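Local coordinates for protein nucleoporin NUP82 (Chaetomium thermophilum, PDB 5CWW) that probably serves as a structural component of the nuclear pore complex, this chain being the N-terminal beta-propeller part of NUP82, at residues 111-119 with 131-139. Numbering follows the deposited sequence.
Sequences TPVADDIRQ and VLTSHTVHI
The imidazole of His-138 is met obliquely by Pro-112 and Val-113: CG of the proline ring lies 3.6 Å from His-138 CD2, while Val-113 CG1 comes within 3.8 Å of ND1. The second flat group, the guanidinium of Arg-118, has CB of Ser-134 over one face, 3.8 Å from NH1, with a water above the same face, displaced toward the rim. Arginine CG, anti to its own carbonyl carbon (chi1 -67°), lies on the peptide joining Thr-133 and Ser-134, and the bend at chi2 carries the guanidinium over Ser-134 CB. That water donates to Asp-116 O and accepts from Ser-134 N. At the edge of the His-135 ring, in its plane, Ser-134 OG is hydrogen-bonded to ND1.

How a propeller blade receives its first, innermost strand is illustrated by the backbone here. The segment 111-119 crosses from the outer strand 106-110 of one blade to the inner strand of the next, where Gln-119 pairs with Leu-132 on the strand 128-132. The pairing contains a classic beta bulge: Arg-118 and Gln-119 both face Leu-132, whose carbonyl oxygen takes two N-H groups. Arg-118 N approaches in the carbonyl plane at 2.6 Å, nearly straight at 172°, whereas Gln-119 N is tilted from that plane and sits 3.2 Å away; Leu-132 N returns a bond to Gln-119 O. Gln-119 CB meets Leu-132 CB at 3.9 Å, and the extended glutamine chain runs by Leu-132 CD2 to a hydrogen bond from NE2 to Val-176 O.

Between the bulge and the histidine, CG2 of Thr-133 lies under the incoming loop, 3.4 Å from Asp-115 O and 3.9 Å from Val-113 CB. The threonine hydroxyl instead turns into its own hairpin, accepting from Thr-136 N in an ST motif. Nearby, Ile-117 CD1 packs on Val-131 CG1, and Ile-64 of the preceding sheet touches both side chains.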
# COMPACT_ATOMS: atom_id res chain seq x y z
N THR B 111 -7.86 -21.67 13.81
CA THR B 111 -8.05 -21.16 12.45
C THR B 111 -7.68 -22.22 11.43
O THR B 111 -6.99 -23.19 11.76
CB THR B 111 -7.21 -19.89 12.20
OG1 THR B 111 -5.84 -20.26 12.00
CG2 THR B 111 -7.31 -18.92 13.37
N PRO B 112 -8.14 -22.06 10.18
CA PRO B 112 -7.81 -23.01 9.12
C PRO B 112 -6.54 -22.66 8.34
O PRO B 112 -6.28 -23.27 7.30
CB PRO B 112 -9.03 -22.92 8.21
CG PRO B 112 -9.46 -21.50 8.32
CD PRO B 112 -9.16 -21.09 9.74
N VAL B 113 -5.75 -21.70 8.83
CA VAL B 113 -4.54 -21.30 8.11
C VAL B 113 -3.54 -22.45 8.06
O VAL B 113 -3.56 -23.35 8.90
CB VAL B 113 -3.87 -20.07 8.77
CG1 VAL B 113 -4.82 -18.87 8.73
CG2 VAL B 113 -3.40 -20.39 10.19
N ALA B 114 -2.66 -22.42 7.06
CA ALA B 114 -1.66 -23.47 6.86
C ALA B 114 -0.26 -22.97 7.20
O ALA B 114 0.72 -23.72 7.07
CB ALA B 114 -1.71 -23.98 5.43
N ASP B 115 -0.16 -21.72 7.63
CA ASP B 115 1.13 -21.14 8.01
C ASP B 115 0.92 -20.10 9.10
O ASP B 115 -0.20 -19.66 9.34
CB ASP B 115 1.82 -20.52 6.80
CG ASP B 115 3.33 -20.45 6.95
OD1 ASP B 115 3.82 -20.50 8.10
OD2 ASP B 115 4.03 -20.35 5.92
N ASP B 116 2.01 -19.70 9.76
CA ASP B 116 1.95 -18.73 10.85
C ASP B 116 1.27 -17.44 10.41
O ASP B 116 1.57 -16.90 9.35
CB ASP B 116 3.35 -18.42 11.37
CG ASP B 116 4.01 -19.62 12.02
OD1 ASP B 116 3.30 -20.42 12.67
OD2 ASP B 116 5.24 -19.77 11.88
N ILE B 117 0.34 -16.96 11.24
CA ILE B 117 -0.34 -15.71 10.96
C ILE B 117 0.65 -14.55 11.03
O ILE B 117 1.51 -14.49 11.91
CB ILE B 117 -1.49 -15.46 11.96
CG1 ILE B 117 -2.54 -16.57 11.83
CG2 ILE B 117 -2.13 -14.10 11.73
CD1 ILE B 117 -3.60 -16.56 12.91
N ARG B 118 0.53 -13.62 10.08
CA ARG B 118 1.43 -12.48 9.98
C ARG B 118 0.73 -11.19 10.36
O ARG B 118 1.33 -10.31 10.99
CB ARG B 118 2.00 -12.37 8.57
CG ARG B 118 2.92 -13.52 8.17
CD ARG B 118 4.28 -13.39 8.84
NE ARG B 118 5.17 -14.49 8.47
CZ ARG B 118 5.88 -14.53 7.34
NH1 ARG B 118 5.81 -13.54 6.46
NH2 ARG B 118 6.66 -15.57 7.10
N GLN B 119 -0.54 -11.06 9.97
CA GLN B 119 -1.29 -9.83 10.20
C GLN B 119 -2.74 -10.08 10.57
O GLN B 119 -3.39 -10.98 10.03
CB GLN B 119 -1.25 -8.95 8.95
CG GLN B 119 0.14 -8.68 8.39
CD GLN B 119 0.14 -7.57 7.35
OE1 GLN B 119 -0.40 -6.49 7.59
NE2 GLN B 119 0.73 -7.84 6.19
N VAL B 131 -7.42 -12.03 8.33
CA VAL B 131 -6.35 -12.87 8.88
C VAL B 131 -5.37 -13.27 7.78
O VAL B 131 -5.72 -14.04 6.88
CB VAL B 131 -6.90 -14.14 9.55
CG1 VAL B 131 -5.78 -14.96 10.17
CG2 VAL B 131 -7.94 -13.77 10.60
N LEU B 132 -4.15 -12.74 7.85
CA LEU B 132 -3.16 -12.91 6.80
C LEU B 132 -1.99 -13.79 7.21
O LEU B 132 -1.41 -13.62 8.28
CB LEU B 132 -2.62 -11.55 6.35
CG LEU B 132 -3.47 -10.71 5.40
CD1 LEU B 132 -4.76 -10.24 6.07
CD2 LEU B 132 -2.66 -9.52 4.91
N THR B 133 -1.67 -14.74 6.34
CA THR B 133 -0.38 -15.41 6.37
C THR B 133 0.51 -14.65 5.39
O THR B 133 0.18 -13.52 5.02
CB THR B 133 -0.48 -16.89 5.99
OG1 THR B 133 -0.96 -17.01 4.64
CG2 THR B 133 -1.41 -17.63 6.93
N SER B 134 1.61 -15.25 4.97
CA SER B 134 2.46 -14.61 3.97
C SER B 134 1.74 -14.48 2.63
O SER B 134 1.94 -13.49 1.91
CB SER B 134 3.76 -15.39 3.80
OG SER B 134 3.50 -16.75 3.50
N HIS B 135 0.90 -15.45 2.30
CA HIS B 135 0.25 -15.51 0.99
C HIS B 135 -1.27 -15.61 1.04
O HIS B 135 -1.94 -15.23 0.08
CB HIS B 135 0.79 -16.71 0.20
CG HIS B 135 2.19 -16.52 -0.30
ND1 HIS B 135 3.29 -16.55 0.54
CD2 HIS B 135 2.68 -16.30 -1.54
CE1 HIS B 135 4.39 -16.36 -0.17
NE2 HIS B 135 4.04 -16.20 -1.44
N THR B 136 -1.82 -16.11 2.14
CA THR B 136 -3.25 -16.39 2.22
C THR B 136 -4.01 -15.35 3.03
O THR B 136 -3.42 -14.64 3.86
CB THR B 136 -3.52 -17.78 2.84
OG1 THR B 136 -3.11 -17.79 4.21
CG2 THR B 136 -2.77 -18.87 2.08
N VAL B 137 -5.31 -15.26 2.78
CA VAL B 137 -6.18 -14.32 3.49
C VAL B 137 -7.48 -15.00 3.88
O VAL B 137 -8.20 -15.52 3.03
CB VAL B 137 -6.50 -13.08 2.63
CG1 VAL B 137 -7.34 -12.08 3.41
CG2 VAL B 137 -5.22 -12.41 2.14
N HIS B 138 -7.77 -15.00 5.18
CA HIS B 138 -9.05 -15.48 5.69
C HIS B 138 -9.81 -14.35 6.37
O HIS B 138 -9.20 -13.47 6.98
CB HIS B 138 -8.85 -16.63 6.68
CG HIS B 138 -8.36 -17.90 6.05
ND1 HIS B 138 -7.05 -18.10 5.69
CD2 HIS B 138 -9.02 -19.03 5.71
CE1 HIS B 138 -6.92 -19.30 5.16
NE2 HIS B 138 -8.10 -19.89 5.16
N ILE B 139 -11.13 -14.38 6.25
CA ILE B 139 -11.99 -13.42 6.93
C ILE B 139 -12.74 -14.12 8.06
O ILE B 139 -13.52 -15.04 7.81
CB ILE B 139 -13.01 -12.78 5.97
CG1 ILE B 139 -12.30 -12.18 4.76
CG2 ILE B 139 -13.84 -11.72 6.70
CD1 ILE B 139 -11.28 -11.12 5.09
O HOH W 1 3.22 -17.28 6.88